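Local structure of muconate lactonizing enzyme (Corynebacterium glutamicum, 3I4K) at residues 201-206 with 225-230. The protein is a magnesium-binding member of the enolase superfamily, related to the muconate lactonizing enzymes, with a barrel domain that carries the metal site. Numbering follows the deposited sequence.
Sequences INARWD and FEQPTP. With MG (magnesium ion), chain J.
CD1 of I201 packs 3.5 Å from CB of P228 and lies over one face of the W205 indole, toward its rim; O of P228 approaches that ring obliquely, 3.2 Å from CB of W205. At the edge of the R204 guanidinium, in its plane, lies O of N202, bonded by NH1 at 2.9 Å. With CG1 beside its own backbone N and chi2 at -177°, the isoleucine arm is long enough to touch both ring face and proline, whose side chain it crosses at about a right angle, while CB packs on CA and O of P228. The backbone does the joining: A203 N donates to Q227 O at 2.7 Å, and W205 N to P228 O at 3.2 Å. The small CB of A203 allows T229 O to come within 3.2 Å. That carbonyl also accepts NE2 of Q227, whose chain bends at chi2 (75°); NE2 also bonds S253 and OE1 accepts D251 N, a double role that suits glutamine. Extended E226, salt-bridged to K169 through OE1, reaches magnesium with OE2 at 2.2 Å. The type I' turn 201-204 thus packs on the loop 227-230 that follows strand 224-226, beside the D200, E226 and D251 metal site characteristic of enolase-superfamily barrels.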
# COMPACT_ATOMS: atom_id res chain seq x y z
N ILE A 201 -15.41 -17.52 -16.45
CA ILE A 201 -15.55 -17.62 -17.90
C ILE A 201 -14.49 -16.84 -18.66
O ILE A 201 -14.53 -16.74 -19.89
CB ILE A 201 -16.94 -17.15 -18.33
CG1 ILE A 201 -17.97 -17.56 -17.28
CG2 ILE A 201 -17.32 -17.80 -19.68
CD1 ILE A 201 -19.39 -17.20 -17.62
N ASN A 202 -13.53 -16.29 -17.92
CA ASN A 202 -12.46 -15.53 -18.54
C ASN A 202 -12.93 -14.53 -19.59
O ASN A 202 -12.39 -14.45 -20.69
CB ASN A 202 -11.43 -16.49 -19.16
CG ASN A 202 -10.47 -17.05 -18.13
OD1 ASN A 202 -9.63 -16.32 -17.59
ND2 ASN A 202 -10.59 -18.34 -17.84
N ALA A 203 -13.96 -13.76 -19.23
CA ALA A 203 -14.51 -12.72 -20.09
C ALA A 203 -14.97 -13.18 -21.47
O ALA A 203 -15.13 -12.36 -22.36
CB ALA A 203 -13.49 -11.60 -20.26
N ARG A 204 -15.20 -14.48 -21.64
CA ARG A 204 -15.61 -14.99 -22.95
C ARG A 204 -17.12 -15.13 -23.23
O ARG A 204 -17.51 -15.73 -24.22
CB ARG A 204 -14.87 -16.30 -23.26
CG ARG A 204 -13.35 -16.09 -23.43
CD ARG A 204 -13.07 -14.86 -24.29
NE ARG A 204 -11.75 -14.82 -24.91
CZ ARG A 204 -10.60 -14.59 -24.28
NH1 ARG A 204 -10.57 -14.39 -22.97
NH2 ARG A 204 -9.47 -14.53 -24.99
N TRP A 205 -17.95 -14.58 -22.36
CA TRP A 205 -19.40 -14.59 -22.60
C TRP A 205 -19.76 -13.13 -22.81
O TRP A 205 -19.15 -12.27 -22.17
CB TRP A 205 -20.19 -15.11 -21.40
CG TRP A 205 -20.52 -16.56 -21.44
CD1 TRP A 205 -19.97 -17.52 -22.27
CD2 TRP A 205 -21.45 -17.25 -20.61
NE1 TRP A 205 -20.50 -18.75 -21.99
CE2 TRP A 205 -21.41 -18.62 -20.97
CE3 TRP A 205 -22.31 -16.85 -19.58
CZ2 TRP A 205 -22.21 -19.58 -20.34
CZ3 TRP A 205 -23.09 -17.80 -18.95
CH2 TRP A 205 -23.04 -19.15 -19.34
N ASP A 206 -20.71 -12.84 -23.70
CA ASP A 206 -21.10 -11.45 -23.87
C ASP A 206 -22.12 -11.12 -22.80
O ASP A 206 -22.62 -12.02 -22.11
CB ASP A 206 -21.64 -11.15 -25.29
CG ASP A 206 -22.87 -11.98 -25.67
OD1 ASP A 206 -23.60 -12.47 -24.79
OD2 ASP A 206 -23.13 -12.12 -26.89
N PHE A 225 -19.44 -15.58 -9.38
CA PHE A 225 -19.21 -15.50 -10.82
C PHE A 225 -17.97 -14.66 -11.11
O PHE A 225 -18.01 -13.43 -11.04
CB PHE A 225 -20.42 -14.88 -11.53
CG PHE A 225 -21.73 -15.57 -11.26
CD1 PHE A 225 -21.80 -16.96 -11.19
CD2 PHE A 225 -22.90 -14.83 -11.11
CE1 PHE A 225 -23.04 -17.60 -10.99
CE2 PHE A 225 -24.12 -15.45 -10.91
CZ PHE A 225 -24.19 -16.84 -10.85
N GLU A 226 -16.86 -15.33 -11.41
CA GLU A 226 -15.62 -14.63 -11.74
C GLU A 226 -15.62 -14.22 -13.21
O GLU A 226 -15.96 -15.02 -14.09
CB GLU A 226 -14.41 -15.52 -11.45
CG GLU A 226 -13.07 -14.92 -11.91
CD GLU A 226 -11.86 -15.73 -11.47
OE1 GLU A 226 -12.05 -16.79 -10.82
OE2 GLU A 226 -10.72 -15.32 -11.77
N GLN A 227 -15.25 -12.96 -13.46
CA GLN A 227 -15.17 -12.36 -14.79
C GLN A 227 -15.91 -13.11 -15.90
O GLN A 227 -15.30 -13.62 -16.84
CB GLN A 227 -13.70 -12.20 -15.20
CG GLN A 227 -13.47 -11.15 -16.27
CD GLN A 227 -13.56 -9.71 -15.72
OE1 GLN A 227 -12.97 -9.39 -14.68
NE2 GLN A 227 -14.29 -8.85 -16.43
N PRO A 228 -17.25 -13.17 -15.82
CA PRO A 228 -18.01 -13.87 -16.85
C PRO A 228 -18.04 -13.14 -18.18
O PRO A 228 -18.21 -13.75 -19.24
CB PRO A 228 -19.41 -13.95 -16.25
CG PRO A 228 -19.49 -12.65 -15.49
CD PRO A 228 -18.15 -12.60 -14.79
N THR A 229 -17.83 -11.82 -18.11
CA THR A 229 -17.90 -10.96 -19.27
C THR A 229 -16.66 -10.06 -19.50
O THR A 229 -15.77 -9.99 -18.66
CB THR A 229 -19.15 -10.09 -19.13
OG1 THR A 229 -19.15 -9.50 -17.83
CG2 THR A 229 -20.40 -10.95 -19.28
N PRO A 230 -16.61 -9.36 -20.64
CA PRO A 230 -15.49 -8.48 -20.99
C PRO A 230 -14.93 -7.59 -19.88
O PRO A 230 -15.69 -6.97 -19.12
CB PRO A 230 -16.04 -7.68 -22.17
CG PRO A 230 -16.94 -8.67 -22.85
CD PRO A 230 -17.67 -9.28 -21.67
MG MG J . -9.74 -15.70 -13.65
O HOH W 1 -11.01 -14.64 -14.93